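Local coordinates for protein vacuolar aminopeptidase 1 (Saccharomyces cerevisiae, PDB 5JGF) that removes amino acids, preferably neutral or hydrophobic ones, from the N-termini of peptides as a dodecameric, zinc-dependent vacuolar enzyme, at residues T63-T68 and L303-A308. Sequence-based numbering, arbitrary orientation.
Sequences TIRNGT and LTRQGA
Arg65, the last residue of strand 58-65, reaches Arg305 from the hairpin this strand forms with strand 69-76 in the mixed beta-sheet. Arg305 and Gln306 are the middle residues of a type I turn in the loop that follows strand 289-295. One direct hydrogen bond links the segments: Arg65 NH1 donates to Arg305 O at 2.8 Å. The acceptor lies in the plane of the donor guanidinium. Arg65 NH1 also bonds Gly310 O, and Arg65 NH2 forms a salt bridge with Glu46.

Two flat groups are covered. Arg65 CG is anti to the backbone N (chi1 175°), which carries it over one face of the Arg305 guanidinium, offset toward the rim and 3.7 Å from Arg305 NH1. An alanine in place of Arg65 would probably leave Glu46 without its mate, Arg305 O without this donor and the Arg305 face without the carbon that covers it. The amides of Asn66 and Gln306 stack, with Asn66 CG 3.4 Å from Gln306 NE2. Asn297 binds Gln306 OE1, and Asp296 hydrogen-bonds Thr68 OG1.

Arg305 NH1 donates to Gly424 O of the second subunit, and Arg426 of that subunit bonds Asn66 OD1, placing the contact at a dodecamer interface. Water bridges Asn66 N and Arg305 NH2. Asn66 ND2 donates almost straight to Thr68 OG1, 3.2 Å away.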
loop_
_atom_site.group_PDB
_atom_site.type_symbol
_atom_site.label_atom_id
_atom_site.label_comp_id
_atom_site.label_asym_id
_atom_site.label_seq_id
_atom_site.Cartn_x
_atom_site.Cartn_y
_atom_site.Cartn_z
ATOM N N THR D 63 38.061 30.927 -35.369
ATOM C CA THR D 63 36.852 30.986 -36.168
ATOM C C THR D 63 35.676 30.779 -35.225
ATOM O O THR D 63 35.853 30.331 -34.088
ATOM C CB THR D 63 36.840 29.905 -37.275
ATOM O OG1 THR D 63 35.716 30.119 -38.136
ATOM C CG2 THR D 63 36.756 28.502 -36.671
ATOM N N ILE D 64 34.482 31.113 -35.693
ATOM C CA ILE D 64 33.292 30.977 -34.873
ATOM C C ILE D 64 32.169 30.360 -35.683
ATOM O O ILE D 64 32.019 30.644 -36.871
ATOM C CB ILE D 64 32.829 32.354 -34.350
ATOM C CG1 ILE D 64 33.947 32.990 -33.520
ATOM C CG2 ILE D 64 31.561 32.204 -33.507
ATOM C CD1 ILE D 64 33.658 34.414 -33.093
ATOM N N ARG D 65 31.390 29.502 -35.038
ATOM C CA ARG D 65 30.260 28.869 -35.691
ATOM C C ARG D 65 29.008 29.173 -34.875
ATOM O O ARG D 65 29.017 29.036 -33.652
ATOM C CB ARG D 65 30.458 27.352 -35.772
ATOM C CG ARG D 65 29.249 26.618 -36.350
ATOM C CD ARG D 65 29.468 25.116 -36.388
ATOM N NE ARG D 65 30.561 24.744 -37.280
ATOM C CZ ARG D 65 30.987 23.498 -37.464
ATOM N NH1 ARG D 65 30.410 22.493 -36.813
ATOM N NH2 ARG D 65 31.988 23.257 -38.301
ATOM N N ASN D 66 27.950 29.615 -35.552
ATOM C CA ASN D 66 26.672 29.901 -34.896
ATOM C C ASN D 66 26.756 31.008 -33.845
ATOM O O ASN D 66 25.769 31.300 -33.167
ATOM C CB ASN D 66 26.147 28.616 -34.239
ATOM C CG ASN D 66 24.657 28.666 -33.957
ATOM O OD1 ASN D 66 23.849 28.761 -34.877
ATOM N ND2 ASN D 66 24.286 28.598 -32.677
ATOM N N GLY D 67 27.929 31.621 -33.714
ATOM C CA GLY D 67 28.117 32.670 -32.727
ATOM C C GLY D 67 28.219 32.131 -31.306
ATOM O O GLY D 67 28.244 32.901 -30.349
ATOM N N THR D 68 28.298 30.808 -31.168
ATOM C CA THR D 68 28.364 30.171 -29.850
ATOM C C THR D 68 29.382 29.030 -29.756
ATOM O O THR D 68 29.483 28.373 -28.720
ATOM C CB THR D 68 26.989 29.579 -29.468
ATOM O OG1 THR D 68 26.622 28.581 -30.431
ATOM C CG2 THR D 68 25.921 30.657 -29.446
ATOM N N LEU D 303 24.802 16.990 -29.329
ATOM C CA LEU D 303 24.476 16.582 -30.694
ATOM C C LEU D 303 23.802 17.704 -31.483
ATOM O O LEU D 303 22.604 17.654 -31.769
ATOM C CB LEU D 303 23.582 15.332 -30.705
ATOM C CG LEU D 303 23.362 14.706 -32.094
ATOM C CD1 LEU D 303 24.653 14.053 -32.580
ATOM C CD2 LEU D 303 22.250 13.666 -32.029
ATOM N N THR D 304 24.594 18.720 -31.813
ATOM C CA THR D 304 24.148 19.869 -32.602
ATOM C C THR D 304 25.384 20.266 -33.405
ATOM O O THR D 304 26.489 19.816 -33.097
ATOM C CB THR D 304 23.734 21.071 -31.728
ATOM O OG1 THR D 304 24.886 21.589 -31.052
ATOM C CG2 THR D 304 22.675 20.659 -30.699
ATOM N N ARG D 305 25.220 21.103 -34.420
ATOM C CA ARG D 305 26.385 21.479 -35.211
ATOM C C ARG D 305 27.360 22.347 -34.423
ATOM O O ARG D 305 28.550 22.373 -34.731
ATOM C CB ARG D 305 25.959 22.188 -36.498
ATOM C CG ARG D 305 25.555 23.629 -36.328
ATOM C CD ARG D 305 25.121 24.218 -37.661
ATOM N NE ARG D 305 24.918 25.654 -37.547
ATOM C CZ ARG D 305 25.671 26.565 -38.150
ATOM N NH1 ARG D 305 26.676 26.192 -38.928
ATOM N NH2 ARG D 305 25.432 27.852 -37.948
ATOM N N GLN D 306 26.862 23.036 -33.395
ATOM C CA GLN D 306 27.717 23.899 -32.586
ATOM C C GLN D 306 28.200 23.214 -31.305
ATOM O O GLN D 306 28.863 23.830 -30.473
ATOM C CB GLN D 306 26.994 25.214 -32.248
ATOM C CG GLN D 306 25.684 25.058 -31.475
ATOM C CD GLN D 306 24.453 25.000 -32.373
ATOM O OE1 GLN D 306 23.338 24.755 -31.901
ATOM N NE2 GLN D 306 24.644 25.235 -33.662
ATOM N N GLY D 307 27.859 21.937 -31.160
ATOM C CA GLY D 307 28.284 21.168 -30.003
ATOM C C GLY D 307 29.502 20.334 -30.365
ATOM O O GLY D 307 29.918 20.319 -31.526
ATOM N N ALA D 308 30.070 19.629 -29.390
ATOM C CA ALA D 308 31.256 18.809 -29.639
ATOM C C ALA D 308 31.088 17.812 -30.779
ATOM O O ALA D 308 32.033 17.556 -31.519
ATOM C CB ALA D 308 31.667 18.070 -28.366
HETATM O O HOH W 1 22.698 25.742 -35.649
HETATM O O HOH W 2 27.272 29.953 -38.290
#